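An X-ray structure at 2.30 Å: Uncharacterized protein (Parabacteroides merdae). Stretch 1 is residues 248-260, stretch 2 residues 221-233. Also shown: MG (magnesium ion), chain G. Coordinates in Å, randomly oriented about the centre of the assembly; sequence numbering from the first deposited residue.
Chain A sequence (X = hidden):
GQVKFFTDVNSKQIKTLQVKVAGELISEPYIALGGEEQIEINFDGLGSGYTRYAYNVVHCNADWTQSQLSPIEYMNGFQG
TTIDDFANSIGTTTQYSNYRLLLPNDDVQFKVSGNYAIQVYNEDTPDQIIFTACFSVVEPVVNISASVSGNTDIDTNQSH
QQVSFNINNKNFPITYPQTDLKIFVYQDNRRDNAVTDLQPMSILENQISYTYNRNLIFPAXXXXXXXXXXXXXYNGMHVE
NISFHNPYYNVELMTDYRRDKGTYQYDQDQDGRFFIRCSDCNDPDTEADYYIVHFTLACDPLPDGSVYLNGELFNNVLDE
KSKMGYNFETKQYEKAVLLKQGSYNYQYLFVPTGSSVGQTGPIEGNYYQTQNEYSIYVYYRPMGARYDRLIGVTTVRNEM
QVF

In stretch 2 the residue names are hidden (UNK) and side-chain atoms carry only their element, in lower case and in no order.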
# COMPACT_ATOMS: atom_id res chain seq x y z
N TYR A 248 -1.85 -1.02 -39.73
CA TYR A 248 -1.50 -1.04 -38.29
C TYR A 248 -0.01 -1.11 -38.02
O TYR A 248 0.76 -1.78 -38.73
CB TYR A 248 -2.08 -2.29 -37.61
CG TYR A 248 -3.60 -2.45 -37.59
CD1 TYR A 248 -4.43 -1.54 -36.94
CD2 TYR A 248 -4.19 -3.57 -38.17
CE1 TYR A 248 -5.81 -1.73 -36.89
CE2 TYR A 248 -5.56 -3.76 -38.12
CZ TYR A 248 -6.38 -2.85 -37.49
OH TYR A 248 -7.74 -3.07 -37.49
N TYR A 249 0.39 -0.44 -36.96
CA TYR A 249 1.69 -0.75 -36.35
C TYR A 249 1.58 -2.05 -35.59
O TYR A 249 0.54 -2.36 -35.03
CB TYR A 249 2.14 0.36 -35.40
CG TYR A 249 2.60 1.57 -36.13
CD1 TYR A 249 3.90 1.65 -36.59
CD2 TYR A 249 1.73 2.62 -36.38
CE1 TYR A 249 4.34 2.77 -37.27
CE2 TYR A 249 2.16 3.75 -37.06
CZ TYR A 249 3.46 3.81 -37.51
OH TYR A 249 3.91 4.93 -38.20
N ASN A 250 2.66 -2.81 -35.59
CA ASN A 250 2.74 -4.12 -34.97
C ASN A 250 3.85 -4.10 -33.95
O ASN A 250 5.01 -3.81 -34.27
CB ASN A 250 3.04 -5.21 -36.00
CG ASN A 250 1.80 -5.64 -36.79
OD1 ASN A 250 1.27 -6.71 -36.58
ND2 ASN A 250 1.34 -4.79 -37.71
N VAL A 251 3.49 -4.43 -32.73
CA VAL A 251 4.46 -4.56 -31.66
C VAL A 251 4.85 -6.00 -31.39
O VAL A 251 4.04 -6.76 -30.87
CB VAL A 251 3.90 -3.99 -30.37
CG1 VAL A 251 5.00 -4.00 -29.31
CG2 VAL A 251 3.34 -2.59 -30.62
N GLU A 252 6.09 -6.37 -31.71
CA GLU A 252 6.60 -7.69 -31.38
C GLU A 252 7.17 -7.62 -29.97
O GLU A 252 8.16 -6.94 -29.72
CB GLU A 252 7.66 -8.15 -32.39
CG GLU A 252 7.89 -9.67 -32.42
CD GLU A 252 9.33 -10.07 -32.75
OE1 GLU A 252 10.10 -9.19 -33.18
OE2 GLU A 252 9.71 -11.26 -32.59
N LEU A 253 6.52 -8.30 -29.03
CA LEU A 253 7.01 -8.35 -27.69
C LEU A 253 8.14 -9.37 -27.66
O LEU A 253 8.16 -10.34 -28.43
CB LEU A 253 5.93 -8.80 -26.70
CG LEU A 253 4.70 -7.93 -26.48
CD1 LEU A 253 3.72 -8.54 -25.48
CD2 LEU A 253 5.15 -6.61 -25.98
N MSE A 254 9.07 -9.13 -26.75
CA MSE A 254 10.12 -10.07 -26.45
C MSE A 254 9.50 -11.35 -26.00
O MSE A 254 8.36 -11.38 -25.51
CB MSE A 254 10.98 -9.52 -25.32
CG MSE A 254 11.87 -8.36 -25.81
SE MSE A 254 12.89 -7.70 -24.27
CE MSE A 254 13.94 -6.38 -25.31
N THR A 255 10.24 -12.43 -26.19
CA THR A 255 9.75 -13.76 -25.93
C THR A 255 9.63 -14.00 -24.43
O THR A 255 10.49 -13.60 -23.66
CB THR A 255 10.66 -14.80 -26.61
OG1 THR A 255 10.59 -14.59 -28.01
CG2 THR A 255 10.21 -16.23 -26.31
N ASP A 256 8.51 -14.61 -24.05
CA ASP A 256 8.28 -14.96 -22.66
C ASP A 256 8.59 -16.43 -22.45
O ASP A 256 8.41 -17.21 -23.38
CB ASP A 256 6.82 -14.67 -22.28
CG ASP A 256 6.48 -13.18 -22.29
OD1 ASP A 256 7.34 -12.41 -21.84
OD2 ASP A 256 5.35 -12.79 -22.69
N TYR A 257 9.00 -16.79 -21.23
CA TYR A 257 9.36 -18.15 -20.87
C TYR A 257 8.66 -18.50 -19.57
O TYR A 257 8.27 -17.60 -18.83
CB TYR A 257 10.90 -18.31 -20.74
CG TYR A 257 11.69 -17.93 -22.01
CD1 TYR A 257 12.10 -16.62 -22.24
CD2 TYR A 257 12.00 -18.88 -22.97
CE1 TYR A 257 12.77 -16.26 -23.40
CE2 TYR A 257 12.68 -18.55 -24.12
CZ TYR A 257 13.06 -17.24 -24.33
OH TYR A 257 13.70 -16.88 -25.47
N ARG A 258 8.47 -19.79 -19.30
CA ARG A 258 7.99 -20.25 -18.00
C ARG A 258 8.87 -19.70 -16.89
O ARG A 258 10.06 -19.59 -17.05
CB ARG A 258 7.90 -21.78 -17.94
CG ARG A 258 6.81 -22.30 -18.88
CD ARG A 258 6.63 -23.81 -18.91
NE ARG A 258 6.17 -24.35 -17.63
CZ ARG A 258 5.77 -25.61 -17.42
NH1 ARG A 258 5.76 -26.49 -18.41
NH2 ARG A 258 5.36 -25.99 -16.21
N ARG A 259 8.24 -19.28 -15.79
CA ARG A 259 8.94 -18.70 -14.66
C ARG A 259 8.76 -19.54 -13.39
O ARG A 259 9.11 -19.11 -12.31
CB ARG A 259 8.42 -17.27 -14.39
CG ARG A 259 8.79 -16.28 -15.46
CD ARG A 259 8.51 -14.84 -15.08
NE ARG A 259 7.08 -14.65 -14.85
CZ ARG A 259 6.54 -13.63 -14.20
NH1 ARG A 259 7.29 -12.69 -13.71
NH2 ARG A 259 5.22 -13.57 -14.03
N ASP A 260 8.21 -20.74 -13.52
CA ASP A 260 7.92 -21.58 -12.35
C ASP A 260 9.13 -22.31 -11.73
O ASP A 260 9.04 -22.82 -10.63
CB ASP A 260 6.89 -22.66 -12.72
CG ASP A 260 7.36 -23.55 -13.84
OD1 ASP A 260 7.94 -23.00 -14.78
OD2 ASP A 260 7.15 -24.76 -13.82
N UNK A 221 1.16 -17.31 -6.82
CA UNK A 221 1.49 -16.72 -8.12
C UNK A 221 2.79 -15.95 -8.09
O UNK A 221 3.69 -16.24 -7.28
N UNK A 222 2.85 -14.96 -8.97
CA UNK A 222 4.07 -14.23 -9.28
C UNK A 222 3.66 -12.81 -9.63
O UNK A 222 2.46 -12.53 -9.86
o UNK A 222 6.74 -13.61 -9.88
c UNK A 222 4.79 -14.86 -10.48
n UNK A 222 7.04 -15.29 -11.29
c UNK A 222 6.29 -14.53 -10.52
N UNK A 223 4.63 -11.90 -9.65
CA UNK A 223 4.36 -10.54 -10.14
C UNK A 223 4.07 -10.67 -11.61
O UNK A 223 4.65 -11.50 -12.32
o UNK A 223 5.37 -9.34 -6.17
c UNK A 223 5.52 -9.55 -9.89
c UNK A 223 5.02 -9.15 -7.36
o UNK A 223 3.87 -8.71 -7.65
c UNK A 223 6.05 -9.51 -8.44
N UNK A 224 3.12 -9.86 -12.05
CA UNK A 224 2.67 -9.91 -13.41
C UNK A 224 3.82 -9.42 -14.27
O UNK A 224 4.71 -8.64 -13.83
c UNK A 224 -1.27 -10.26 -11.28
c UNK A 224 -2.08 -10.49 -13.50
c UNK A 224 0.13 -9.58 -13.10
c UNK A 224 -2.28 -10.63 -12.14
c UNK A 224 -0.91 -9.96 -13.97
o UNK A 224 -3.45 -11.16 -11.64
c UNK A 224 -0.08 -9.73 -11.77
c UNK A 224 1.43 -9.02 -13.64
N UNK A 225 3.80 -9.93 -15.49
CA UNK A 225 4.68 -9.49 -16.54
C UNK A 225 4.26 -8.11 -16.99
O UNK A 225 3.05 -7.78 -16.96
n UNK A 225 5.87 -16.18 -17.96
c UNK A 225 4.61 -10.45 -17.74
n UNK A 225 4.77 -14.20 -18.14
c UNK A 225 4.61 -12.82 -18.52
c UNK A 225 5.87 -14.92 -18.33
c UNK A 225 5.11 -11.85 -17.46
n UNK A 225 6.96 -14.39 -18.87
N UNK A 226 5.24 -7.32 -17.43
CA UNK A 226 4.97 -5.93 -17.85
C UNK A 226 5.57 -5.66 -19.20
O UNK A 226 6.57 -6.27 -19.60
c UNK A 226 7.38 -2.65 -14.34
c UNK A 226 5.71 -4.52 -14.32
n UNK A 226 7.62 -1.36 -14.52
c UNK A 226 5.47 -4.91 -16.83
c UNK A 226 4.82 -5.02 -15.45
n UNK A 226 8.40 -3.45 -14.00
n UNK A 226 6.13 -3.12 -14.49
N UNK A 227 4.93 -4.71 -19.87
CA UNK A 227 5.19 -4.38 -21.26
C UNK A 227 4.66 -2.98 -21.43
O UNK A 227 3.68 -2.62 -20.78
c UNK A 227 4.03 -5.37 -23.35
c UNK A 227 0.96 -5.35 -24.00
se UNK A 227 2.52 -4.22 -23.65
c UNK A 227 4.38 -5.49 -21.92
N UNK A 228 5.29 -2.17 -22.27
CA UNK A 228 4.84 -0.79 -22.53
C UNK A 228 5.15 -0.41 -23.95
O UNK A 228 6.23 -0.72 -24.44
c UNK A 228 6.09 1.39 -19.52
c UNK A 228 5.60 0.24 -21.70
o UNK A 228 6.29 2.41 -20.22
c UNK A 228 5.42 0.20 -20.20
o UNK A 228 6.40 1.30 -18.31
N UNK A 229 4.23 0.30 -24.59
CA UNK A 229 4.49 0.81 -25.93
C UNK A 229 3.84 2.16 -26.09
O UNK A 229 2.73 2.29 -26.60
c UNK A 229 1.80 -0.02 -28.07
c UNK A 229 4.09 -0.18 -27.03
c UNK A 229 -0.10 -1.20 -27.20
c UNK A 229 0.45 -0.33 -28.13
c UNK A 229 0.71 -1.74 -26.21
c UNK A 229 2.06 -1.41 -26.14
c UNK A 229 2.62 -0.53 -27.06
N UNK A 230 4.60 3.17 -25.67
CA UNK A 230 4.15 4.53 -25.60
C UNK A 230 4.39 5.32 -26.88
O UNK A 230 3.84 6.41 -27.04
c UNK A 230 3.27 4.32 -22.71
c UNK A 230 4.84 5.23 -24.45
c UNK A 230 5.39 5.50 -22.05
c UNK A 230 4.72 4.59 -23.07
N UNK A 231 5.19 4.77 -27.79
CA UNK A 231 5.27 5.31 -29.15
C UNK A 231 5.74 4.25 -30.12
O UNK A 231 6.16 3.16 -29.69
o UNK A 231 7.57 6.09 -29.35
c UNK A 231 6.23 6.51 -29.21
N UNK A 232 5.69 4.59 -31.41
CA UNK A 232 6.31 3.76 -32.45
C UNK A 232 7.80 4.05 -32.77
O UNK A 232 8.36 3.43 -33.66
c UNK A 232 5.51 3.82 -33.77
c UNK A 232 5.26 5.23 -34.28
o UNK A 232 6.04 6.14 -34.07
n UNK A 232 4.14 5.40 -34.94
N UNK A 233 8.43 4.96 -32.04
CA UNK A 233 9.78 5.45 -32.43
C UNK A 233 10.85 4.58 -31.80
O UNK A 233 11.79 4.17 -32.46
c UNK A 233 7.67 9.04 -34.26
c UNK A 233 10.00 6.92 -32.02
n UNK A 233 7.33 8.69 -35.67
c UNK A 233 8.89 7.90 -32.38
c UNK A 233 8.95 8.34 -33.83
MG MG G . 1.56 -8.27 -7.77
O HOH W 1 1.03 -10.51 -8.43
O HOH W 2 10.03 -14.62 -19.29
O HOH W 3 7.81 -11.55 -19.19

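Position 221 has no side-chain atoms, and its phi of 62° by itself favours glycine: Gly221.

Position 222 has two carbons, the second carrying one oxygen and one nitrogen, and the nitrogen lies over one face of the Arg259 guanidinium. This amide is Asn222. ND2 of Asn222 is 3.4 Å from CZ of Arg259. OD1 of Asn222 accepts a hydrogen bond from N of position 223 at 2.7 Å.

Position 223 has three carbons, the third carrying two oxygens, an unbranched carboxylate. Its backbone O accepts a hydrogen bond from NH2 of Arg259 at 2.7 Å and a weak one from NH1 of Arg259 at 3.2 Å. This is Glu223. OE1 of Glu223 binds the magnesium ion at 2.4 Å.

Position 224 has one carbon, then a six-carbon ring bearing an oxygen: Tyr224. Its CA-to-CB bond points away from stretch 1.

Position 225 has three carbons, a nitrogen, then a carbon with two more nitrogens, and it touches Asp256, Tyr257 and Arg259. This is Arg225. NH2 of Arg225 donates to O of Tyr257 at 2.9 Å, near the guanidinium plane. NH1 of Arg225 forms a salt bridge with OD1 of Asp256 at 3.6 Å. Water 3 joins the same two atoms, at 3.0 Å from NH1 of Arg225 and 2.8 Å from OD1 of Asp256.

Position 226 has the same atom set, but no contact with stretch 1: Arg226.

Position 227 has two carbons, a selenium and a last carbon, unbranched, and packs on Leu253. This is selenomethionine, Met227. CG of Met227 is 3.1 Å from CD2 of Leu253, a very short apolar approach.

Position 228 has three carbons ending in two oxygens, and its CA-to-CB bond points away from stretch 1: Glu228.

Position 229 has one carbon and a six-carbon ring without oxygen, and touches Val251: Phe229. CD2 of Phe229 lies 3.9 Å from CG2 of Val251.

Position 230 has four carbons forked at the second, out of reach: Leu230.

Position 231 has one carbon and one oxygen: Ser231.

Position 232 has two carbons with a terminal oxygen and nitrogen. Its CB sits over the face of the Tyr249 ring, 4.1 Å from the centroid, in a CH-pi contact. This is Asn232.

Position 233 has four carbons in a row ending in nitrogen: Lys233. It is poorly ordered.

The stretches run roughly antiparallel, 161° apart, and bury 606 Å², both sides summed. Val251 and Leu253 supply apolar packing, while Tyr249 offers a ring face. Beyond them the contact turns polar. Two arginines, one from each stretch, reach across to backbone carbonyls. Their like charges come close, with NE of Arg259 3.7 Å from NH2 of Arg225, and Asp256 supplies a negative charge beside Arg225.

Stretch 2 (221-233) GNEYRRMEFLSNK
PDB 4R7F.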